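Long-range contact in peptide methionine sulfoxide reductase MsrA (Treponema denticola ATCC 35405, PDB 5FA9), which probably repairs oxidised proteins by reducing both the S and R forms of methionine sulfoxide, using fused MsrA and MsrB domains and thioredoxin as reductant: residues Ser199-Ile213 and Gly288-Glu300. The protein carries 2 engineered substitutions. Sequence-based numbering, arbitrary orientation.
Sequences SEYDKFDAEGIYVDI and GAALRFIPYDKME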
ATOM      1  N   SER B 199      27.166  24.620   6.724  1.00 57.74           N
ATOM      2  CA  SER B 199      26.785  23.971   7.973  1.00 52.31           C
ATOM      3  C   SER B 199      27.613  22.720   8.239  1.00 56.91           C
ATOM      4  O   SER B 199      27.954  21.979   7.316  1.00 45.13           O
ATOM      5  CB  SER B 199      25.299  23.613   7.961  1.00 53.82           C
ATOM      6  OG  SER B 199      24.932  22.953   9.159  1.00 48.07           O
ATOM      7  N   GLU B 200      27.927  22.492   9.509  1.00 49.15           N
ATOM      8  CA  GLU B 200      28.662  21.303   9.922  1.00 54.53           C
ATOM      9  C   GLU B 200      27.824  20.041   9.736  1.00 55.97           C
ATOM     10  O   GLU B 200      28.356  18.935   9.653  1.00 55.77           O
ATOM     11  CB  GLU B 200      29.101  21.433  11.383  1.00 47.59           C
ATOM     12  CG  GLU B 200      27.943  21.557  12.364  1.00 65.57           C
ATOM     13  CD  GLU B 200      28.403  21.707  13.802  1.00 77.57           C
ATOM     14  OE1 GLU B 200      29.131  20.820  14.292  1.00 88.63           O
ATOM     15  OE2 GLU B 200      28.034  22.714  14.442  1.00 87.90           O
ATOM     16  N   TYR B 201      26.508  20.219   9.669  1.00 46.20           N
ATOM     17  CA  TYR B 201      25.580  19.102   9.534  1.00 48.07           C
ATOM     18  C   TYR B 201      25.328  18.722   8.077  1.00 50.57           C
ATOM     19  O   TYR B 201      24.537  17.824   7.797  1.00 50.81           O
ATOM     20  CB  TYR B 201      24.253  19.432  10.221  1.00 41.68           C
ATOM     21  CG  TYR B 201      24.367  19.609  11.718  1.00 42.35           C
ATOM     22  CD1 TYR B 201      25.336  18.932  12.446  1.00 47.35           C
ATOM     23  CD2 TYR B 201      23.503  20.452  12.405  1.00 45.14           C
ATOM     24  CE1 TYR B 201      25.445  19.090  13.815  1.00 42.53           C
ATOM     25  CE2 TYR B 201      23.602  20.616  13.775  1.00 51.42           C
ATOM     26  CZ  TYR B 201      24.574  19.933  14.474  1.00 47.25           C
ATOM     27  OH  TYR B 201      24.678  20.092  15.837  1.00 43.69           O
ATOM     28  N   ASP B 202      25.997  19.403   7.152  1.00 58.84           N
ATOM     29  CA  ASP B 202      25.829  19.107   5.732  1.00 58.58           C
ATOM     30  C   ASP B 202      26.434  17.751   5.382  1.00 57.97           C
ATOM     31  O   ASP B 202      25.712  16.810   5.049  1.00 63.27           O
ATOM     32  CB  ASP B 202      26.460  20.205   4.875  1.00 57.13           C
ATOM     33  CG  ASP B 202      26.270  19.964   3.390  1.00 55.72           C
ATOM     34  OD1 ASP B 202      25.164  19.540   2.993  1.00 55.28           O
ATOM     35  OD2 ASP B 202      27.225  20.199   2.620  1.00 61.49           O
ATOM     36  N   LYS B 203      27.757  17.653   5.457  1.00 57.86           N
ATOM     37  CA  LYS B 203      28.430  16.372   5.285  1.00 56.22           C
ATOM     38  C   LYS B 203      28.578  15.703   6.646  1.00 53.28           C
ATOM     39  O   LYS B 203      29.618  15.810   7.296  1.00 54.68           O
ATOM     40  CB  LYS B 203      29.796  16.556   4.621  1.00 51.89           C
ATOM     41  CG  LYS B 203      29.765  17.413   3.364  1.00 59.75           C
ATOM     42  CD  LYS B 203      28.831  16.831   2.317  1.00 64.73           C
ATOM     43  CE  LYS B 203      28.750  17.727   1.091  1.00 66.95           C
ATOM     44  NZ  LYS B 203      27.527  17.463   0.284  1.00 74.81           N
ATOM     45  N   PHE B 204      27.526  15.008   7.066  1.00 52.71           N
ATOM     46  CA  PHE B 204      27.447  14.466   8.417  1.00 48.69           C
ATOM     47  C   PHE B 204      26.503  13.261   8.447  1.00 51.60           C
ATOM     48  O   PHE B 204      25.391  13.328   7.920  1.00 51.31           O
ATOM     49  CB  PHE B 204      26.975  15.557   9.383  1.00 48.19           C
ATOM     50  CG  PHE B 204      27.166  15.221  10.832  1.00 53.32           C
ATOM     51  CD1 PHE B 204      28.376  15.466  11.459  1.00 52.86           C
ATOM     52  CD2 PHE B 204      26.131  14.679  11.572  1.00 54.18           C
ATOM     53  CE1 PHE B 204      28.554  15.164  12.795  1.00 62.43           C
ATOM     54  CE2 PHE B 204      26.301  14.377  12.909  1.00 58.62           C
ATOM     55  CZ  PHE B 204      27.514  14.619  13.521  1.00 46.36           C
ATOM     56  N   ASP B 205      26.942  12.164   9.061  1.00 50.57           N
ATOM     57  CA  ASP B 205      26.199  10.910   8.978  1.00 45.77           C
ATOM     58  C   ASP B 205      26.225  10.138  10.307  1.00 45.70           C
ATOM     59  O   ASP B 205      25.921   8.944  10.348  1.00 59.09           O
ATOM     60  CB  ASP B 205      26.751  10.039   7.843  1.00 63.90           C
ATOM     61  CG  ASP B 205      25.828   8.882   7.486  1.00 84.86           C
ATOM     62  OD1 ASP B 205      24.595   9.063   7.543  1.00 79.84           O
ATOM     63  OD2 ASP B 205      26.341   7.791   7.149  1.00 77.70           O
ATOM     64  N   ALA B 206      26.567  10.795  11.393  1.00 44.04           N
ATOM     65  CA  ALA B 206      26.586  10.137  12.673  1.00 45.09           C
ATOM     66  C   ALA B 206      25.181   9.772  13.105  1.00 50.97           C
ATOM     67  O   ALA B 206      24.245  10.372  12.678  1.00 49.40           O
ATOM     68  CB  ALA B 206      27.278  11.004  13.709  1.00 20.00           C
ATOM     69  N   GLU B 207      25.050   8.753  13.929  1.00 50.06           N
ATOM     70  CA  GLU B 207      23.743   8.294  14.387  1.00 46.98           C
ATOM     71  C   GLU B 207      23.235   9.130  15.552  1.00 40.36           C
ATOM     72  O   GLU B 207      23.966   9.400  16.506  1.00 52.08           O
ATOM     73  CB  GLU B 207      23.797   6.820  14.789  1.00 44.57           C
ATOM     74  CG  GLU B 207      24.114   5.876  13.646  1.00 48.02           C
ATOM     75  CD  GLU B 207      24.090   4.423  14.073  1.00 67.66           C
ATOM     76  OE1 GLU B 207      23.094   3.731  13.774  1.00 71.44           O
ATOM     77  OE2 GLU B 207      25.065   3.973  14.712  1.00 62.56           O
ATOM     78  N   GLY B 208      21.974   9.537  15.465  1.00 41.23           N
ATOM     79  CA  GLY B 208      21.360  10.365  16.484  1.00 36.04           C
ATOM     80  C   GLY B 208      20.169  11.117  15.928  1.00 35.01           C
ATOM     81  O   GLY B 208      19.723  10.850  14.813  1.00 34.68           O
ATOM     82  N   ILE B 209      19.648  12.058  16.706  1.00 39.60           N
ATOM     83  CA  ILE B 209      18.509  12.855  16.270  1.00 42.46           C
ATOM     84  C   ILE B 209      18.889  14.321  16.095  1.00 39.94           C
ATOM     85  O   ILE B 209      19.830  14.812  16.719  1.00 38.33           O
ATOM     86  CB  ILE B 209      17.334  12.760  17.263  1.00 35.97           C
ATOM     87  CG1 ILE B 209      17.775  13.201  18.660  1.00 35.94           C
ATOM     88  CG2 ILE B 209      16.784  11.347  17.301  1.00 37.90           C
ATOM     89  CD1 ILE B 209      16.646  13.253  19.668  1.00 29.70           C
ATOM     90  N   TYR B 210      18.145  15.013  15.240  1.00 41.02           N
ATOM     91  CA  TYR B 210      18.329  16.445  15.056  1.00 33.30           C
ATOM     92  C   TYR B 210      17.183  17.178  15.733  1.00 36.15           C
ATOM     93  O   TYR B 210      16.012  16.946  15.435  1.00 36.75           O
ATOM     94  CB  TYR B 210      18.421  16.800  13.572  1.00 35.12           C
ATOM     95  CG  TYR B 210      19.655  16.235  12.907  1.00 41.51           C
ATOM     96  CD1 TYR B 210      19.668  14.942  12.401  1.00 39.06           C
ATOM     97  CD2 TYR B 210      20.815  16.992  12.800  1.00 39.72           C
ATOM     98  CE1 TYR B 210      20.797  14.422  11.799  1.00 39.67           C
ATOM     99  CE2 TYR B 210      21.949  16.480  12.200  1.00 36.30           C
ATOM    100  CZ  TYR B 210      21.934  15.195  11.702  1.00 39.85           C
ATOM    101  OH  TYR B 210      23.061  14.682  11.104  1.00 36.65           O
ATOM    102  N   VAL B 211      17.541  18.066  16.651  1.00 37.62           N
ATOM    103  CA  VAL B 211      16.573  18.705  17.525  1.00 34.98           C
ATOM    104  C   VAL B 211      16.398  20.190  17.201  1.00 37.81           C
ATOM    105  O   VAL B 211      17.315  20.832  16.688  1.00 32.87           O
ATOM    106  CB  VAL B 211      17.012  18.508  19.005  1.00 38.41           C
ATOM    107  CG1 VAL B 211      17.158  19.832  19.745  1.00 42.40           C
ATOM    108  CG2 VAL B 211      16.072  17.556  19.726  1.00 43.45           C
ATOM    109  N   ASP B 212      15.210  20.722  17.485  1.00 41.94           N
ATOM    110  CA  ASP B 212      14.945  22.149  17.328  1.00 39.93           C
ATOM    111  C   ASP B 212      15.880  22.941  18.234  1.00 46.82           C
ATOM    112  O   ASP B 212      15.869  22.769  19.454  1.00 48.95           O
ATOM    113  CB  ASP B 212      13.481  22.468  17.648  1.00 47.83           C
ATOM    114  CG  ASP B 212      13.069  23.869  17.211  1.00 54.59           C
ATOM    115  OD1 ASP B 212      13.949  24.738  17.033  1.00 46.80           O
ATOM    116  OD2 ASP B 212      11.853  24.103  17.050  1.00 54.37           O
ATOM    117  N   ILE B 213      16.681  23.816  17.635  1.00 43.28           N
ATOM    118  CA  ILE B 213      17.681  24.572  18.377  1.00 45.53           C
ATOM    119  C   ILE B 213      17.050  25.600  19.320  1.00 47.23           C
ATOM    120  O   ILE B 213      17.722  26.142  20.198  1.00 50.56           O
ATOM    121  CB  ILE B 213      18.657  25.289  17.412  1.00 46.71           C
ATOM    122  CG1 ILE B 213      19.975  25.621  18.117  1.00 47.63           C
ATOM    123  CG2 ILE B 213      18.009  26.528  16.807  1.00 38.96           C
ATOM    124  CD1 ILE B 213      21.131  25.840  17.170  1.00 62.38           C
ATOM    125  N   GLY B 288      21.126  23.777   8.804  1.00 37.08           N
ATOM    126  CA  GLY B 288      21.826  23.193   9.933  1.00 45.04           C
ATOM    127  C   GLY B 288      21.804  24.083  11.161  1.00 53.97           C
ATOM    128  O   GLY B 288      21.800  23.596  12.292  1.00 45.74           O
ATOM    129  N   ALA B 289      21.788  25.393  10.932  1.00 40.87           N
ATOM    130  CA  ALA B 289      21.767  26.374  12.012  1.00 41.83           C
ATOM    131  C   ALA B 289      20.499  26.265  12.856  1.00 44.41           C
ATOM    132  O   ALA B 289      20.468  26.704  14.006  1.00 44.25           O
ATOM    133  CB  ALA B 289      21.905  27.780  11.447  1.00 49.54           C
ATOM    134  N   ALA B 290      19.452  25.686  12.276  1.00 38.42           N
ATOM    135  CA  ALA B 290      18.181  25.525  12.972  1.00 40.02           C
ATOM    136  C   ALA B 290      18.141  24.230  13.778  1.00 50.73           C
ATOM    137  O   ALA B 290      17.182  23.974  14.507  1.00 40.88           O
ATOM    138  CB  ALA B 290      17.029  25.564  11.979  1.00 36.05           C
ATOM    139  N   LEU B 291      19.182  23.413  13.645  1.00 47.02           N
ATOM    140  CA  LEU B 291      19.198  22.100  14.282  1.00 50.22           C
ATOM    141  C   LEU B 291      20.316  21.939  15.309  1.00 44.58           C
ATOM    142  O   LEU B 291      21.377  22.552  15.198  1.00 44.47           O
ATOM    143  CB  LEU B 291      19.321  21.003  13.221  1.00 36.34           C
ATOM    144  CG  LEU B 291      18.274  21.011  12.107  1.00 44.06           C
ATOM    145  CD1 LEU B 291      18.589  19.945  11.068  1.00 40.63           C
ATOM    146  CD2 LEU B 291      16.877  20.815  12.680  1.00 34.75           C
ATOM    147  N   ARG B 292      20.052  21.109  16.313  1.00 49.33           N
ATOM    148  CA  ARG B 292      21.067  20.683  17.269  1.00 40.93           C
ATOM    149  C   ARG B 292      21.164  19.161  17.272  1.00 44.91           C
ATOM    150  O   ARG B 292      20.199  18.474  17.603  1.00 44.24           O
ATOM    151  CB  ARG B 292      20.739  21.201  18.671  1.00 46.55           C
ATOM    152  CG  ARG B 292      21.720  20.755  19.740  1.00 42.29           C
ATOM    153  CD  ARG B 292      21.372  21.368  21.089  1.00 56.56           C
ATOM    154  NE  ARG B 292      21.776  20.514  22.204  1.00 67.81           N
ATOM    155  CZ  ARG B 292      20.923  19.865  22.990  1.00 76.41           C
ATOM    156  NH1 ARG B 292      19.618  19.972  22.784  1.00 72.51           N
ATOM    157  NH2 ARG B 292      21.373  19.109  23.982  1.00 75.07           N
ATOM    158  N   PHE B 293      22.330  18.636  16.906  1.00 47.32           N
ATOM    159  CA  PHE B 293      22.511  17.193  16.812  1.00 39.34           C
ATOM    160  C   PHE B 293      22.785  16.551  18.168  1.00 42.33           C
ATOM    161  O   PHE B 293      23.600  17.041  18.950  1.00 42.37           O
ATOM    162  CB  PHE B 293      23.645  16.853  15.843  1.00 38.89           C
ATOM    163  CG  PHE B 293      23.934  15.382  15.743  1.00 43.32           C
ATOM    164  CD1 PHE B 293      23.086  14.543  15.040  1.00 46.46           C
ATOM    165  CD2 PHE B 293      25.057  14.838  16.348  1.00 43.24           C
ATOM    166  CE1 PHE B 293      23.348  13.188  14.944  1.00 44.53           C
ATOM    167  CE2 PHE B 293      25.325  13.485  16.255  1.00 37.36           C
ATOM    168  CZ  PHE B 293      24.469  12.659  15.553  1.00 40.38           C
ATOM    169  N   ILE B 294      22.093  15.447  18.432  1.00 37.38           N
ATOM    170  CA  ILE B 294      22.270  14.699  19.667  1.00 44.94           C
ATOM    171  C   ILE B 294      22.608  13.245  19.361  1.00 41.71           C
ATOM    172  O   ILE B 294      21.756  12.498  18.880  1.00 43.08           O
ATOM    173  CB  ILE B 294      21.011  14.759  20.550  1.00 42.49           C
ATOM    174  CG1 ILE B 294      20.627  16.215  20.824  1.00 42.41           C
ATOM    175  CG2 ILE B 294      21.229  13.995  21.848  1.00 39.14           C
ATOM    176  CD1 ILE B 294      19.514  16.377  21.824  1.00 59.75           C
ATOM    177  N   PRO B 295      23.860  12.842  19.636  1.00 46.49           N
ATOM    178  CA  PRO B 295      24.346  11.482  19.366  1.00 45.35           C
ATOM    179  C   PRO B 295      23.483  10.412  20.029  1.00 41.86           C
ATOM    180  O   PRO B 295      22.945  10.644  21.111  1.00 39.38           O
ATOM    181  CB  PRO B 295      25.756  11.489  19.963  1.00 46.62           C
ATOM    182  CG  PRO B 295      26.161  12.922  19.960  1.00 38.81           C
ATOM    183  CD  PRO B 295      24.905  13.691  20.230  1.00 41.04           C
ATOM    184  N   TYR B 296      23.358   9.261  19.375  1.00 32.09           N
ATOM    185  CA  TYR B 296      22.551   8.154  19.882  1.00 45.45           C
ATOM    186  C   TYR B 296      22.982   7.723  21.281  1.00 48.83           C
ATOM    187  O   TYR B 296      22.147   7.414  22.131  1.00 48.79           O
ATOM    188  CB  TYR B 296      22.625   6.964  18.919  1.00 46.44           C
ATOM    189  CG  TYR B 296      21.768   5.785  19.320  1.00 45.15           C
ATOM    190  CD1 TYR B 296      20.413   5.754  19.018  1.00 42.89           C
ATOM    191  CD2 TYR B 296      22.314   4.697  19.991  1.00 51.75           C
ATOM    192  CE1 TYR B 296      19.625   4.678  19.379  1.00 50.18           C
ATOM    193  CE2 TYR B 296      21.534   3.616  20.356  1.00 39.85           C
ATOM    194  CZ  TYR B 296      20.190   3.612  20.047  1.00 50.47           C
ATOM    195  OH  TYR B 296      19.406   2.540  20.406  1.00 43.12           O
ATOM    196  N   ASP B 297      24.292   7.703  21.508  1.00 46.86           N
ATOM    197  CA  ASP B 297      24.852   7.296  22.792  1.00 56.32           C
ATOM    198  C   ASP B 297      24.451   8.232  23.930  1.00 49.61           C
ATOM    199  O   ASP B 297      24.360   7.815  25.084  1.00 62.66           O
ATOM    200  CB  ASP B 297      26.378   7.220  22.706  1.00 54.10           C
ATOM    201  CG  ASP B 297      26.857   6.095  21.811  1.00 78.25           C
ATOM    202  OD1 ASP B 297      26.036   5.222  21.460  1.00 70.11           O
ATOM    203  OD2 ASP B 297      28.055   6.084  21.459  1.00 94.52           O
ATOM    204  N   LYS B 298      24.210   9.497  23.598  1.00 46.25           N
ATOM    205  CA  LYS B 298      23.905  10.505  24.608  1.00 44.37           C
ATOM    206  C   LYS B 298      22.418  10.845  24.670  1.00 45.26           C
ATOM    207  O   LYS B 298      21.995  11.653  25.496  1.00 56.17           O
ATOM    208  CB  LYS B 298      24.713  11.776  24.334  1.00 49.86           C
ATOM    209  CG  LYS B 298      26.180  11.515  24.027  1.00 49.14           C
ATOM    210  CD  LYS B 298      27.042  12.730  24.323  1.00 67.00           C
ATOM    211  CE  LYS B 298      28.501  12.458  23.996  1.00 79.69           C
ATOM    212  NZ  LYS B 298      28.671  11.931  22.610  1.00 60.79           N
ATOM    213  N   MET B 299      21.631  10.227  23.795  1.00 49.90           N
ATOM    214  CA  MET B 299      20.198  10.494  23.722  1.00 44.61           C
ATOM    215  C   MET B 299      19.470  10.164  25.022  1.00 48.23           C
ATOM    216  O   MET B 299      18.670  10.960  25.513  1.00 47.80           O
ATOM    217  CB  MET B 299      19.568   9.712  22.566  1.00 40.84           C
ATOM    218  CG  MET B 299      19.740  10.367  21.206  1.00 34.51           C
ATOM    219  SD  MET B 299      18.918   9.457  19.885  1.00 42.52           S
ATOM    220  CE  MET B 299      17.225   9.468  20.470  1.00 36.28           C
ATOM    221  N   GLU B 300      19.751   8.986  25.571  1.00 50.44           N
ATOM    222  CA  GLU B 300      19.072   8.520  26.776  1.00 50.14           C
ATOM    223  C   GLU B 300      19.399   9.373  28.003  1.00 49.55           C
ATOM    224  O   GLU B 300      18.521   9.659  28.816  1.00 52.64           O
ATOM    225  CB  GLU B 300      19.429   7.056  27.043  1.00 45.36           C
ATOM    226  CG  GLU B 300      18.469   6.341  27.979  1.00 61.29           C
ATOM    227  CD  GLU B 300      18.444   4.842  27.749  1.00 75.79           C
ATOM    228  OE1 GLU B 300      19.322   4.337  27.019  1.00 69.48           O
ATOM    229  OE2 GLU B 300      17.546   4.170  28.296  1.00 92.27           O
TER
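Phe293 holds CG anti to its backbone N (chi1 177°), and Phe204 does likewise, which brings the two rings together. The edge of Phe204 points into a face of Phe293, with CE2 lying 3.4 Å above the plane and over the ring centre. This is a T-shaped pair, with planes at 77°. Tyr210 completes the aromatic cluster. Phe293 CD1 sits over one face of the Tyr210 ring, toward the rim, 3.6 Å from Tyr210 CZ. Ala206 CB touches Phe293 at CZ. Tyr201 enters from the turn Ser199-Asp202, and its OH accepts a nearly straight bond from Phe293 N (3.0 Å, 164°). The ring of Tyr201 also meets Leu291 O at its edge.

Strands 208-212 and 291-295 pair antiparallel in the three-stranded sheet of the MsrB (SelR) domain, with 208-212 in the centre and 218-221 beyond it. The backbones of Ile209 and Ile294 exchange two N-H...O bonds, as do those of Val211 and Arg292. Ile213 N to Ala290 O and Tyr296 N to Glu207 O extend the pairing past the strands. Gly208 CA makes a CA-H...O contact with Ile294 O at 3.2 Å, and its lack of a side chain lets the strands come this close.

On the sheet face away from the aromatic cluster, Ile209 CG2 packs 3.7 Å from Met299 CE. Arg292 runs beside Val211, and its guanidinium forms a salt bridge with Glu302. Helix 308-311 contacts Ile209 and Met299.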